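Local atomic coordinates of ribonucleoside-diphosphate reductase (Pseudomonas aeruginosa, PDB entry 5IM3), a protein that binds dATP at allosteric sites in its ATP cone and barrel domains and probably reduces ribonucleoside diphosphates to deoxyribonucleotides for DNA synthesis, with thioredoxin as reductant. Residues V601-S606 and D635-I640; Y694-A699 and N765-A770; R76-Q81 and M110-Q115. One frame throughout, in Å; residues are numbered along the deposited sequence.

Contact 1 (V601-S606 and D635-I640)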
loop_
_atom_site.group_PDB
_atom_site.type_symbol
_atom_site.label_atom_id
_atom_site.label_comp_id
_atom_site.label_asym_id
_atom_site.label_seq_id
_atom_site.Cartn_x
_atom_site.Cartn_y
_atom_site.Cartn_z
ATOM N N VAL A 601 5.259 19.979 45.264
ATOM C CA VAL A 601 4.027 19.274 45.597
ATOM C C VAL A 601 2.857 20.066 45.028
ATOM O O VAL A 601 2.764 21.280 45.244
ATOM C CB VAL A 601 3.867 19.100 47.119
ATOM C CG1 VAL A 601 2.731 18.135 47.430
ATOM C CG2 VAL A 601 5.168 18.628 47.753
ATOM N N CYS A 602 1.962 19.382 44.316
ATOM C CA CYS A 602 0.779 20.017 43.744
ATOM C C CYS A 602 -0.404 19.811 44.683
ATOM O O CYS A 602 -0.832 18.673 44.911
ATOM C CB CYS A 602 0.451 19.458 42.361
ATOM S SG CYS A 602 1.863 18.762 41.461
ATOM N N ASN A 603 -0.927 20.907 45.218
ATOM C CA ASN A 603 -2.089 20.887 46.100
ATOM C C ASN A 603 -3.255 21.506 45.328
ATOM O O ASN A 603 -3.235 22.703 45.020
ATOM C CB ASN A 603 -1.780 21.638 47.395
ATOM C CG ASN A 603 -0.347 21.401 47.879
ATOM O OD1 ASN A 603 -0.012 20.322 48.372
ATOM N ND2 ASN A 603 0.503 22.413 47.734
ATOM N N LEU A 604 -4.265 20.688 45.006
ATOM C CA LEU A 604 -5.189 20.993 43.919
ATOM C C LEU A 604 -6.647 20.935 44.351
ATOM O O LEU A 604 -7.031 20.168 45.238
ATOM C CB LEU A 604 -4.999 20.019 42.752
ATOM C CG LEU A 604 -3.599 19.949 42.158
ATOM C CD1 LEU A 604 -3.539 18.869 41.080
ATOM C CD2 LEU A 604 -3.189 21.306 41.604
ATOM N N GLY A 605 -7.455 21.748 43.672
ATOM C CA GLY A 605 -8.903 21.738 43.785
ATOM C C GLY A 605 -9.479 22.508 42.619
ATOM O O GLY A 605 -8.764 23.230 41.919
ATOM N N SER A 606 -10.788 22.359 42.410
ATOM C CA SER A 606 -11.408 22.906 41.208
ATOM C C SER A 606 -12.745 23.564 41.505
ATOM O O SER A 606 -13.590 22.999 42.206
ATOM C CB SER A 606 -11.591 21.816 40.150
ATOM O OG SER A 606 -10.348 21.497 39.551
ATOM N N ASP A 635 -4.662 26.278 51.075
ATOM C CA ASP A 635 -3.549 26.665 51.931
ATOM C C ASP A 635 -3.486 25.779 53.168
ATOM O O ASP A 635 -2.395 25.439 53.641
ATOM C CB ASP A 635 -3.667 28.136 52.324
ATOM C CG ASP A 635 -2.349 28.715 52.813
ATOM O OD1 ASP A 635 -1.330 28.551 52.109
ATOM O OD2 ASP A 635 -2.323 29.324 53.900
ATOM N N ASN A 636 -4.648 25.383 53.697
ATOM C CA ASN A 636 -4.673 24.458 54.826
ATOM C C ASN A 636 -4.072 23.111 54.447
ATOM O O ASN A 636 -3.388 22.477 55.260
ATOM C CB ASN A 636 -6.107 24.272 55.321
ATOM C CG ASN A 636 -6.623 25.468 56.097
ATOM O OD1 ASN A 636 -6.063 26.562 56.027
ATOM N ND2 ASN A 636 -7.696 25.260 56.847
ATOM N N VAL A 637 -4.320 22.655 53.216
ATOM C CA VAL A 637 -3.805 21.359 52.780
ATOM C C VAL A 637 -2.304 21.269 53.024
ATOM O O VAL A 637 -1.780 20.209 53.383
ATOM C CB VAL A 637 -4.151 21.123 51.297
ATOM C CG1 VAL A 637 -3.270 20.030 50.697
ATOM C CG2 VAL A 637 -5.616 20.755 51.153
ATOM N N ILE A 638 -1.594 22.384 52.839
ATOM C CA ILE A 638 -0.139 22.387 52.976
ATOM C C ILE A 638 0.268 21.989 54.387
ATOM O O ILE A 638 1.203 21.204 54.584
ATOM C CB ILE A 638 0.422 23.772 52.601
ATOM C CG1 ILE A 638 -0.133 24.218 51.236
ATOM C CG2 ILE A 638 1.952 23.758 52.660
ATOM C CD1 ILE A 638 0.883 24.379 50.156
ATOM N N ASP A 639 -0.418 22.534 55.392
ATOM C CA ASP A 639 -0.048 22.293 56.781
ATOM C C ASP A 639 -0.491 20.922 57.271
ATOM O O ASP A 639 0.206 20.309 58.087
ATOM C CB ASP A 639 -0.652 23.374 57.676
ATOM C CG ASP A 639 -0.206 24.769 57.291
ATOM O OD1 ASP A 639 0.936 24.922 56.812
ATOM O OD2 ASP A 639 -1.000 25.715 57.471
ATOM N N ILE A 640 -1.637 20.432 56.798
ATOM C CA ILE A 640 -2.169 19.168 57.296
ATOM C C ILE A 640 -1.501 17.983 56.615
ATOM O O ILE A 640 -1.384 16.904 57.208
ATOM C CB ILE A 640 -3.695 19.126 57.103
ATOM C CG1 ILE A 640 -4.342 20.414 57.627
ATOM C CG2 ILE A 640 -4.285 17.912 57.795
ATOM C CD1 ILE A 640 -3.934 20.784 59.038
#

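Contact 2 (Y694-A699 and N765-A770)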
loop_
_atom_site.group_PDB
_atom_site.type_symbol
_atom_site.label_atom_id
_atom_site.label_comp_id
_atom_site.label_asym_id
_atom_site.label_seq_id
_atom_site.Cartn_x
_atom_site.Cartn_y
_atom_site.Cartn_z
ATOM N N TYR A 694 -8.527 37.224 39.475
ATOM C CA TYR A 694 -8.583 38.371 40.373
ATOM C C TYR A 694 -8.939 37.934 41.789
ATOM O O TYR A 694 -8.262 38.300 42.756
ATOM C CB TYR A 694 -9.601 39.383 39.842
ATOM C CG TYR A 694 -9.594 40.717 40.549
ATOM C CD1 TYR A 694 -10.294 40.902 41.732
ATOM C CD2 TYR A 694 -8.898 41.800 40.023
ATOM C CE1 TYR A 694 -10.297 42.121 42.377
ATOM C CE2 TYR A 694 -8.897 43.026 40.661
ATOM C CZ TYR A 694 -9.595 43.179 41.838
ATOM O OH TYR A 694 -9.596 44.396 42.477
ATOM N N TYR A 695 -9.997 37.131 41.923
ATOM C CA TYR A 695 -10.443 36.695 43.241
ATOM C C TYR A 695 -9.425 35.773 43.900
ATOM O O TYR A 695 -9.159 35.890 45.101
ATOM C CB TYR A 695 -11.802 36.008 43.117
ATOM C CG TYR A 695 -12.873 36.929 42.591
ATOM C CD1 TYR A 695 -12.952 38.243 43.035
ATOM C CD2 TYR A 695 -13.791 36.498 41.641
ATOM C CE1 TYR A 695 -13.911 39.094 42.567
ATOM C CE2 TYR A 695 -14.760 37.352 41.164
ATOM C CZ TYR A 695 -14.801 38.650 41.641
ATOM O OH TYR A 695 -15.744 39.512 41.186
ATOM N N ALA A 696 -8.845 34.849 43.134
ATOM C CA ALA A 696 -7.846 33.951 43.702
ATOM C C ALA A 696 -6.644 34.735 44.212
ATOM O O ALA A 696 -6.178 34.525 45.338
ATOM C CB ALA A 696 -7.423 32.915 42.659
ATOM N N ILE A 697 -6.135 35.662 43.399
ATOM C CA ILE A 697 -5.017 36.488 43.838
ATOM C C ILE A 697 -5.425 37.330 45.040
ATOM O O ILE A 697 -4.672 37.455 46.013
ATOM C CB ILE A 697 -4.508 37.355 42.669
ATOM C CG1 ILE A 697 -3.879 36.458 41.594
ATOM C CG2 ILE A 697 -3.499 38.398 43.166
ATOM C CD1 ILE A 697 -3.440 37.188 40.340
ATOM N N GLN A 698 -6.628 37.911 44.998
ATOM C CA GLN A 698 -7.101 38.707 46.125
ATOM C C GLN A 698 -7.224 37.860 47.387
ATOM O O GLN A 698 -6.911 38.326 48.490
ATOM C CB GLN A 698 -8.443 39.354 45.782
ATOM C CG GLN A 698 -8.967 40.283 46.858
ATOM C CD GLN A 698 -10.301 40.899 46.501
ATOM O OE1 GLN A 698 -11.197 40.218 46.001
ATOM N NE2 GLN A 698 -10.441 42.195 46.748
ATOM N N ALA A 699 -7.679 36.612 47.244
ATOM C CA ALA A 699 -7.795 35.726 48.399
ATOM C C ALA A 699 -6.430 35.429 49.005
ATOM O O ALA A 699 -6.286 35.361 50.231
ATOM C CB ALA A 699 -8.491 34.425 47.999
ATOM N N ASN A 765 2.204 30.199 43.961
ATOM C CA ASN A 765 1.378 29.919 42.799
ATOM C C ASN A 765 -0.037 29.641 43.286
ATOM O O ASN A 765 -0.234 29.076 44.367
ATOM C CB ASN A 765 1.917 28.725 41.989
ATOM C CG ASN A 765 3.206 29.050 41.241
ATOM O OD1 ASN A 765 3.180 29.379 40.054
ATOM N ND2 ASN A 765 4.338 28.952 41.934
ATOM N N ILE A 766 -1.026 30.048 42.486
ATOM C CA ILE A 766 -2.429 30.007 42.884
ATOM C C ILE A 766 -3.234 29.049 42.014
ATOM O O ILE A 766 -4.018 28.242 42.522
ATOM C CB ILE A 766 -3.065 31.414 42.854
ATOM C CG1 ILE A 766 -2.151 32.475 43.477
ATOM C CG2 ILE A 766 -4.396 31.380 43.588
ATOM C CD1 ILE A 766 -2.036 32.387 44.961
ATOM N N MET A 767 -3.074 29.140 40.695
ATOM C CA MET A 767 -4.020 28.556 39.756
ATOM C C MET A 767 -3.359 27.515 38.863
ATOM O O MET A 767 -2.214 27.679 38.432
ATOM C CB MET A 767 -4.642 29.642 38.889
ATOM C CG MET A 767 -5.276 30.756 39.691
ATOM S SD MET A 767 -5.546 32.212 38.684
ATOM C CE MET A 767 -6.880 31.630 37.642
ATOM N N ALA A 768 -4.109 26.451 38.585
ATOM C CA ALA A 768 -3.710 25.426 37.631
ATOM C C ALA A 768 -4.952 24.621 37.285
ATOM O O ALA A 768 -5.709 24.241 38.183
ATOM C CB ALA A 768 -2.618 24.521 38.206
ATOM N N ILE A 769 -5.167 24.374 35.996
ATOM C CA ILE A 769 -6.330 23.628 35.526
ATOM C C ILE A 769 -5.866 22.203 35.252
ATOM O O ILE A 769 -5.216 21.926 34.241
ATOM C CB ILE A 769 -6.965 24.271 34.289
ATOM C CG1 ILE A 769 -7.428 25.695 34.607
ATOM C CG2 ILE A 769 -8.148 23.435 33.803
ATOM C CD1 ILE A 769 -7.969 26.450 33.396
ATOM N N ALA A 770 -6.211 21.301 36.152
ATOM C CA ALA A 770 -5.863 19.896 36.079
ATOM C C ALA A 770 -7.057 19.075 35.621
ATOM O O ALA A 770 -8.199 19.546 35.661
ATOM C CB ALA A 770 -5.395 19.399 37.449
#

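Contact 3 (R76-Q81 and M110-Q115)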
loop_
_atom_site.group_PDB
_atom_site.type_symbol
_atom_site.label_atom_id
_atom_site.label_comp_id
_atom_site.label_asym_id
_atom_site.label_seq_id
_atom_site.Cartn_x
_atom_site.Cartn_y
_atom_site.Cartn_z
ATOM N N ARG A 76 -55.801 -18.355 -4.946
ATOM C CA ARG A 76 -55.193 -19.677 -4.855
ATOM C C ARG A 76 -53.676 -19.603 -4.944
ATOM O O ARG A 76 -52.981 -20.485 -4.428
ATOM C CB ARG A 76 -55.747 -20.585 -5.952
ATOM C CG ARG A 76 -57.224 -20.901 -5.796
ATOM C CD ARG A 76 -57.742 -21.735 -6.959
ATOM N NE ARG A 76 -57.069 -23.031 -7.061
ATOM C CZ ARG A 76 -57.296 -23.925 -8.023
ATOM N NH1 ARG A 76 -58.176 -23.677 -8.979
ATOM N NH2 ARG A 76 -56.638 -25.074 -8.033
ATOM N N ARG A 77 -53.143 -18.568 -5.595
ATOM C CA ARG A 77 -51.700 -18.365 -5.588
ATOM C C ARG A 77 -51.225 -17.904 -4.215
ATOM O O ARG A 77 -50.223 -18.408 -3.695
ATOM C CB ARG A 77 -51.307 -17.351 -6.663
ATOM C CG ARG A 77 -49.809 -17.101 -6.765
ATOM C CD ARG A 77 -49.486 -16.056 -7.823
ATOM N NE ARG A 77 -50.118 -14.771 -7.536
ATOM C CZ ARG A 77 -49.661 -13.890 -6.650
ATOM N NH1 ARG A 77 -48.565 -14.147 -5.948
ATOM N NH2 ARG A 77 -50.308 -12.748 -6.458
ATOM N N LEU A 78 -51.939 -16.952 -3.612
ATOM C CA LEU A 78 -51.592 -16.502 -2.268
ATOM C C LEU A 78 -51.781 -17.621 -1.251
ATOM O O LEU A 78 -50.948 -17.800 -0.356
ATOM C CB LEU A 78 -52.440 -15.287 -1.892
ATOM C CG LEU A 78 -52.313 -14.057 -2.792
ATOM C CD1 LEU A 78 -53.333 -13.011 -2.385
ATOM C CD2 LEU A 78 -50.908 -13.483 -2.738
ATOM N N THR A 79 -52.871 -18.384 -1.375
ATOM C CA THR A 79 -53.106 -19.494 -0.461
ATOM C C THR A 79 -52.008 -20.543 -0.566
ATOM O O THR A 79 -51.642 -21.162 0.438
ATOM C CB THR A 79 -54.470 -20.129 -0.743
ATOM O OG1 THR A 79 -55.502 -19.149 -0.567
ATOM C CG2 THR A 79 -54.732 -21.303 0.196
ATOM N N GLU A 80 -51.471 -20.755 -1.770
ATOM C CA GLU A 80 -50.451 -21.779 -1.959
ATOM C C GLU A 80 -49.151 -21.401 -1.262
ATOM O O GLU A 80 -48.566 -22.215 -0.537
ATOM C CB GLU A 80 -50.221 -22.010 -3.455
ATOM C CG GLU A 80 -48.981 -22.833 -3.783
ATOM C CD GLU A 80 -48.987 -24.198 -3.121
ATOM O OE1 GLU A 80 -50.067 -24.648 -2.682
ATOM O OE2 GLU A 80 -47.907 -24.820 -3.038
ATOM N N GLN A 81 -48.677 -20.171 -1.468
ATOM C CA GLN A 81 -47.421 -19.763 -0.849
ATOM C C GLN A 81 -47.554 -19.597 0.659
ATOM O O GLN A 81 -46.537 -19.599 1.360
ATOM C CB GLN A 81 -46.905 -18.470 -1.487
ATOM C CG GLN A 81 -47.847 -17.283 -1.401
ATOM C CD GLN A 81 -47.397 -16.129 -2.281
ATOM O OE1 GLN A 81 -46.835 -16.336 -3.358
ATOM N NE2 GLN A 81 -47.639 -14.906 -1.825
ATOM N N MET A 110 -49.537 -8.536 1.138
ATOM C CA MET A 110 -48.701 -7.342 1.127
ATOM C C MET A 110 -47.539 -7.474 0.150
ATOM O O MET A 110 -47.241 -6.533 -0.593
ATOM C CB MET A 110 -48.184 -7.060 2.535
ATOM C CG MET A 110 -49.250 -6.566 3.491
ATOM S SD MET A 110 -48.587 -6.319 5.143
ATOM C CE MET A 110 -50.053 -5.805 6.036
ATOM N N ARG A 111 -46.854 -8.623 0.144
ATOM C CA ARG A 111 -45.731 -8.793 -0.771
ATOM C C ARG A 111 -46.179 -8.781 -2.225
ATOM O O ARG A 111 -45.373 -8.463 -3.104
ATOM C CB ARG A 111 -44.979 -10.092 -0.470
ATOM C CG ARG A 111 -44.270 -10.102 0.876
ATOM C CD ARG A 111 -43.261 -11.236 0.969
ATOM N NE ARG A 111 -41.951 -10.843 0.445
ATOM C CZ ARG A 111 -40.900 -10.511 1.193
ATOM N NH1 ARG A 111 -40.974 -10.524 2.519
ATOM N NH2 ARG A 111 -39.757 -10.170 0.610
ATOM N N ALA A 112 -47.440 -9.118 -2.492
ATOM C CA ALA A 112 -48.009 -9.039 -3.829
ATOM C C ALA A 112 -48.434 -7.626 -4.209
ATOM O O ALA A 112 -49.005 -7.439 -5.288
ATOM C CB ALA A 112 -49.211 -9.979 -3.942
ATOM N N GLY A 113 -48.177 -6.636 -3.360
ATOM C CA GLY A 113 -48.553 -5.271 -3.667
ATOM C C GLY A 113 -50.039 -4.993 -3.644
ATOM O O GLY A 113 -50.478 -3.999 -4.227
ATOM N N GLU A 114 -50.832 -5.841 -2.984
ATOM C CA GLU A 114 -52.279 -5.635 -2.884
ATOM C C GLU A 114 -52.561 -4.683 -1.721
ATOM O O GLU A 114 -53.021 -5.067 -0.644
ATOM C CB GLU A 114 -52.999 -6.964 -2.703
ATOM C CG GLU A 114 -52.774 -7.966 -3.824
ATOM C CD GLU A 114 -53.562 -7.639 -5.080
ATOM O OE1 GLU A 114 -54.365 -6.682 -5.049
ATOM O OE2 GLU A 114 -53.381 -8.344 -6.098
ATOM N N GLN A 115 -52.276 -3.403 -1.963
ATOM C CA GLN A 115 -52.322 -2.421 -0.885
ATOM C C GLN A 115 -53.738 -2.232 -0.355
ATOM O O GLN A 115 -53.945 -2.181 0.861
ATOM C CB GLN A 115 -51.749 -1.088 -1.365
ATOM C CG GLN A 115 -51.491 -0.083 -0.247
ATOM C CD GLN A 115 -52.498 1.052 -0.224
ATOM O OE1 GLN A 115 -53.061 1.418 -1.254
ATOM N NE2 GLN A 115 -52.728 1.615 0.958
#

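Contact 1 (V601-S606 and D635-I640)
With CG opposite its carbonyl carbon (chi1 -38°), N603 reaches from its backbone toward the helix, and V637 meets it with CG1, the branch that chi1 of 162° sets opposite the valine's own backbone N. The two side chains slide past each other in opposite directions. N603 CB lies 4.0 Å from V637 CG1, and the same methyl is 4.0 Å from N603 OD1, so a single branch of the valine lies against both the stem and the oxygen side of the asparagine. I638 arrives differently: it sets out past the asparagine, but its CG1 arm, beside the backbone N, brings CD1 nearer, crossing the asparagine at about a right angle. The exact place of CD1 is uncertain, because the model puts this methyl too close to the amide nitrogen ND2 for a non-bonded pair, and the unstaggered outer torsion of I638 adds to the doubt. The strand carrying N603, 600-608, belongs to the wall of the ten-stranded alpha/beta barrel of ribonucleotide reductases, pairing antiparallel with 373-377 and parallel with 659-663, while 635-640 is the last stretch of helix 620-640, packed against that wall. One residue before N603, C602 forms a disulfide with C373. The amide of N603 is buried but satisfied: S371 OG bonds to OD1 and ND2 bonds to P657 O, which fixes the rotation of the group. V637 also touches S371, and I638 packs on N652 of helix 646-655.

Contact 2 (Y694-A699 and N765-A770)
In the barrel domain, helix 679-707 packs against the irregular segment 765-770, in the loop between helices 751-757 and 773-779, whose backbone is hydrogen-bonded to barrel strand 659-663 through L660. The meeting point is small, its side-chain contact apolar and centred on A696; A696 CA is 6.8 Å from I766 CA. A696 CB points at the segment and stands 3.5 Å from I766 CG2, a tight methyl-to-methyl approach. With CG1 placed beside the backbone N (chi1 -44°), CG2 becomes the branch of I766 that meets the helix, and I766 CG2 also comes within 4.0 Å of A696 O. M767 makes the second touch, M767 CG lying 4.3 Å from A696 CB. Two consecutive residues of the segment thus face the helix, where a regular extended chain would send them to opposite sides; the break is at I766, whose psi of -48° is helix-like. The backbone here is held by D871, which accepts hydrogen bonds from I766 N at OD2 and from M767 N at OD1. The small side chain of A696 lets the backbones approach, and all three touching residues are buried. M767 also lies on M689 and S693, and I766 on S700, so these two residues touch helix 679-707 over about three turns. Helix 620-640 also reaches A696, through V627, while helix 751-757 touches Y694, I697 and Q698.

Contact 3 (R76-Q81 and M110-Q115)
A112 gives up more surface to the contact than any other residue: its CB points at helix 69-88 and is met there by R77 and L78, which lie next to each other in sequence. L78 approaches with one branch, L78 CD2 lying 4.1 Å from A112 CB. R77 comes with the end of its long chain. Its CG leaves opposite the backbone N (chi1 -178°), the next torsion is also extended, and the bend at chi3 (60°) brings the guanidinium round so that R77 NH2 lies 3.9 Å from A112 CB. The methyl sits at the edge of the guanidinium, near its plane, a van der Waals touch and not a stack over its face. These helices belong to the N-terminal ATP cone, a mainly helical domain with a small beta part, which binds dATP in this crystal. Helix 98-111 ends here in a Schellman motif: G113, with positive phi (70°), turns the chain, and G113 N bonds back to M110 O at 2.9 Å. E114 follows as the N-cap residue of helix 115-138 and the centre of an inverse gamma turn. E114 OE2 is 5.4 Å from R77 NH2, too far for a salt bridge but near enough that the opposite charges may attract weakly. L78 is buried and extends the packing onto A108 and L109, whereas R77 is exposed. M110 packs on M110 of the second subunit, and Q115 NE2 bonds to E106 OE1 of that subunit.

In the fold
Contacts 1 and 2 are neighbours in the barrel domain, their centres 12 Å apart, and they touch where L604 CD1 packs 4.1 Å from A770 CB. Strand 659-663 joins them: G659 is hydrogen-bonded to the backbone of N603 and L660 to that of I766. Helix 620-640, which ends in contact 1, also reaches A696 of contact 2 through V627. The disulfide from C602, within contact 1, to C373 is consistent with the oxidised form of the redox-active cysteine pair of class I reductases. Contact 3 is remote, its nearest atoms about 58 Å from contact 1 and about 55 Å from contact 2. It belongs to the regulatory ATP cone, where the side chain of L78 is about 11 Å from a bound dATP.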